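Local structure of polyguluronate lyase (Corynebacterium sp., 1UAI) at residues T133-T138 and V171-V176. The protein probably cleaves poly(alpha-L-guluronate) chains of alginate as a lyase with a jellyroll beta-sandwich fold. Residues are numbered along the deposited sequence; the frame is centred on the assembly and turned at random.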
ATOM      1  N   THR A 133      14.408   9.989  -2.849  1.00  5.42           N
ATOM      2  CA  THR A 133      15.234   8.855  -2.451  1.00  5.49           C
ATOM      3  C   THR A 133      15.190   8.696  -0.933  1.00  4.66           C
ATOM      4  O   THR A 133      15.952   7.918  -0.362  1.00  5.37           O
ATOM      5  CB  THR A 133      16.710   9.018  -2.891  1.00  5.89           C
ATOM      6  OG1 THR A 133      17.290  10.152  -2.236  1.00  6.41           O
ATOM      7  CG2 THR A 133      16.798   9.210  -4.395  1.00  6.91           C
ATOM      8  N   SER A 134      14.293   9.433  -0.283  1.00  4.90           N
ATOM      9  CA  SER A 134      14.159   9.360   1.164  1.00  4.98           C
ATOM     10  C   SER A 134      12.924   8.571   1.558  1.00  3.95           C
ATOM     11  O   SER A 134      11.794   8.991   1.302  1.00  4.68           O
ATOM     12  CB  SER A 134      14.097  10.764   1.770  1.00  5.01           C
ATOM     13  OG  SER A 134      15.354  11.410   1.676  1.00  7.63           O
ATOM     14  N   LEU A 135      13.159   7.417   2.172  1.00  4.29           N
ATOM     15  CA  LEU A 135      12.091   6.538   2.626  1.00  4.02           C
ATOM     16  C   LEU A 135      11.852   6.792   4.110  1.00  4.35           C
ATOM     17  O   LEU A 135      12.789   6.763   4.910  1.00  4.74           O
ATOM     18  CB  LEU A 135      12.488   5.077   2.409  1.00  5.02           C
ATOM     19  CG  LEU A 135      11.504   4.021   2.914  1.00  5.17           C
ATOM     20  CD1 LEU A 135      10.165   4.166   2.201  1.00  6.79           C
ATOM     21  CD2 LEU A 135      12.092   2.641   2.684  1.00  6.95           C
ATOM     22  N   TYR A 136      10.595   7.037   4.464  1.00  3.72           N
ATOM     23  CA  TYR A 136      10.212   7.315   5.843  1.00  4.21           C
ATOM     24  C   TYR A 136       9.160   6.366   6.373  1.00  4.91           C
ATOM     25  O   TYR A 136       8.411   5.750   5.610  1.00  4.75           O
ATOM     26  CB  TYR A 136       9.577   8.700   5.958  1.00  5.67           C
ATOM     27  CG  TYR A 136      10.419   9.852   5.502  1.00  5.20           C
ATOM     28  CD1 TYR A 136      11.225  10.545   6.398  1.00  5.60           C
ATOM     29  CD2 TYR A 136      10.389  10.275   4.175  1.00  5.77           C
ATOM     30  CE1 TYR A 136      11.977  11.637   5.988  1.00  6.23           C
ATOM     31  CE2 TYR A 136      11.140  11.362   3.753  1.00  6.62           C
ATOM     32  CZ  TYR A 136      11.929  12.040   4.663  1.00  6.11           C
ATOM     33  OH  TYR A 136      12.661  13.129   4.247  1.00  8.29           O
ATOM     34  N   ILE A 137       9.120   6.271   7.698  1.00  5.37           N
ATOM     35  CA  ILE A 137       8.069   5.544   8.391  1.00  4.78           C
ATOM     36  C   ILE A 137       7.366   6.737   9.034  1.00  4.67           C
ATOM     37  O   ILE A 137       7.980   7.509   9.782  1.00  5.26           O
ATOM     38  CB  ILE A 137       8.573   4.611   9.506  1.00  5.88           C
ATOM     39  CG1 ILE A 137       9.459   3.513   8.916  1.00  7.84           C
ATOM     40  CG2 ILE A 137       7.372   4.012  10.248  1.00  6.31           C
ATOM     41  CD1 ILE A 137       8.811   2.727   7.814  1.00  9.94           C
ATOM     42  N   THR A 138       6.091   6.909   8.719  1.00  4.82           N
ATOM     43  CA  THR A 138       5.330   8.034   9.235  1.00  5.47           C
ATOM     44  C   THR A 138       4.642   7.720  10.555  1.00  5.62           C
ATOM     45  O   THR A 138       4.639   6.582  11.019  1.00  5.47           O
ATOM     46  CB  THR A 138       4.247   8.447   8.234  1.00  4.85           C
ATOM     47  OG1 THR A 138       3.258   7.412   8.166  1.00  5.15           O
ATOM     48  CG2 THR A 138       4.847   8.655   6.846  1.00  5.41           C
ATOM     49  N   VAL A 171       7.963  -1.138  13.785  1.00  4.72           N
ATOM     50  CA  VAL A 171       8.119  -1.111  12.334  1.00  5.23           C
ATOM     51  C   VAL A 171       9.557  -1.446  11.956  1.00  5.01           C
ATOM     52  O   VAL A 171      10.497  -0.812  12.437  1.00  5.60           O
ATOM     53  CB  VAL A 171       7.742   0.272  11.764  1.00  5.05           C
ATOM     54  CG1 VAL A 171       7.636   0.196  10.251  1.00  6.31           C
ATOM     55  CG2 VAL A 171       6.429   0.745  12.372  1.00  6.16           C
ATOM     56  N   TYR A 172       9.713  -2.441  11.085  1.00  5.08           N
ATOM     57  CA  TYR A 172      11.024  -2.917  10.653  1.00  5.25           C
ATOM     58  C   TYR A 172      11.287  -2.717   9.166  1.00  5.17           C
ATOM     59  O   TYR A 172      10.366  -2.743   8.349  1.00  5.41           O
ATOM     60  CB  TYR A 172      11.153  -4.415  10.950  1.00  5.79           C
ATOM     61  CG  TYR A 172      10.936  -4.791  12.393  1.00  6.34           C
ATOM     62  CD1 TYR A 172      12.015  -5.003  13.247  1.00  7.67           C
ATOM     63  CD2 TYR A 172       9.648  -4.932  12.908  1.00  6.39           C
ATOM     64  CE1 TYR A 172      11.820  -5.344  14.582  1.00  9.20           C
ATOM     65  CE2 TYR A 172       9.440  -5.273  14.240  1.00  7.84           C
ATOM     66  CZ  TYR A 172      10.531  -5.478  15.070  1.00  8.71           C
ATOM     67  OH  TYR A 172      10.335  -5.801  16.392  1.00 10.68           O
ATOM     68  N   TYR A 173      12.563  -2.543   8.834  1.00  5.29           N
ATOM     69  CA  TYR A 173      13.030  -2.379   7.460  1.00  5.50           C
ATOM     70  C   TYR A 173      14.232  -3.315   7.351  1.00  5.67           C
ATOM     71  O   TYR A 173      15.230  -3.144   8.059  1.00  6.07           O
ATOM     72  CB  TYR A 173      13.455  -0.933   7.212  1.00  5.91           C
ATOM     73  CG  TYR A 173      14.152  -0.689   5.891  1.00  6.73           C
ATOM     74  CD1 TYR A 173      13.435  -0.580   4.700  1.00  6.95           C
ATOM     75  CD2 TYR A 173      15.535  -0.517   5.845  1.00  8.03           C
ATOM     76  CE1 TYR A 173      14.084  -0.293   3.494  1.00  8.33           C
ATOM     77  CE2 TYR A 173      16.190  -0.233   4.654  1.00  8.89           C
ATOM     78  CZ  TYR A 173      15.461  -0.118   3.483  1.00  8.44           C
ATOM     79  OH  TYR A 173      16.108   0.206   2.312  1.00 10.91           O
ATOM     80  N   ASN A 174      14.121  -4.305   6.473  1.00  6.34           N
ATOM     81  CA  ASN A 174      15.164  -5.305   6.286  1.00  7.57           C
ATOM     82  C   ASN A 174      15.637  -5.902   7.610  1.00  8.28           C
ATOM     83  O   ASN A 174      16.836  -6.072   7.848  1.00  9.70           O
ATOM     84  CB  ASN A 174      16.339  -4.730   5.488  1.00  8.49           C
ATOM     85  CG  ASN A 174      15.986  -4.510   4.030  1.00  7.07           C
ATOM     86  OD1 ASN A 174      15.078  -5.157   3.501  1.00  7.65           O
ATOM     87  ND2 ASN A 174      16.706  -3.613   3.368  1.00  8.79           N
ATOM     88  N   GLY A 175      14.670  -6.213   8.469  1.00  8.46           N
ATOM     89  CA  GLY A 175      14.962  -6.826   9.754  1.00  9.15           C
ATOM     90  C   GLY A 175      15.376  -5.919  10.896  1.00  9.69           C
ATOM     91  O   GLY A 175      15.476  -6.375  12.034  1.00 11.34           O
ATOM     92  N   VAL A 176      15.606  -4.642  10.613  1.00  8.60           N
ATOM     93  CA  VAL A 176      16.028  -3.707  11.649  1.00  8.54           C
ATOM     94  C   VAL A 176      14.882  -2.821  12.133  1.00  6.71           C
ATOM     95  O   VAL A 176      14.175  -2.208  11.332  1.00  6.37           O
ATOM     96  CB  VAL A 176      17.186  -2.817  11.137  1.00  8.72           C
ATOM     97  CG1 VAL A 176      17.626  -1.846  12.223  1.00 10.77           C
ATOM     98  CG2 VAL A 176      18.353  -3.691  10.695  1.00 11.28           C
TER
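Leu135 and Tyr173 each hold CG anti to the backbone N (chi1 176° and 171°), which sends the leucine branch and the phenol ring into the interface between the two beta sheets. The contact belongs to the packing between the two sheets of the jellyroll beta-sandwich, near one margin of it. Strand 134-139 lies in one antiparallel sheet and strand 168-173 in the other. The two segments run in nearly opposite directions and meet through side chains alone.

Two apolar pairs carry the contact. In the first, CD2 of Leu135 comes within 3.6 Å of CE1 of Tyr173. The methyl also reaches CD1 of Tyr173, at 4.0 Å, so it meets the CD1–CE1 bond at a slant, nearest CE1. In the second pair, Ile137 and Val171 pass alongside one another, pointing opposite ways. CG1 of Val171 faces both branches of Ile137, 3.7 Å from CD1 and 3.8 Å from CG2.

Phe128 touches both Ile137 and Val171 from strand 124-131, and Thr179 touches both from strand 176-182. Val148 does the same for Ile137 and Tyr173. The Tyr173 ring also meets Phe158, with the planes at about 40°.

A type I' turn from Tyr173 to Val176 joins strands 168-173 and 176-182 into a tight hairpin, with Asn174 and Gly175 at its corner. The backbones of Tyr173 and Val176 are joined by hydrogen bonds in both directions. ND2 of Asn174 lies over one face of the Tyr173 ring, nearer its perimeter than its centre, 3.6 Å from the ring plane.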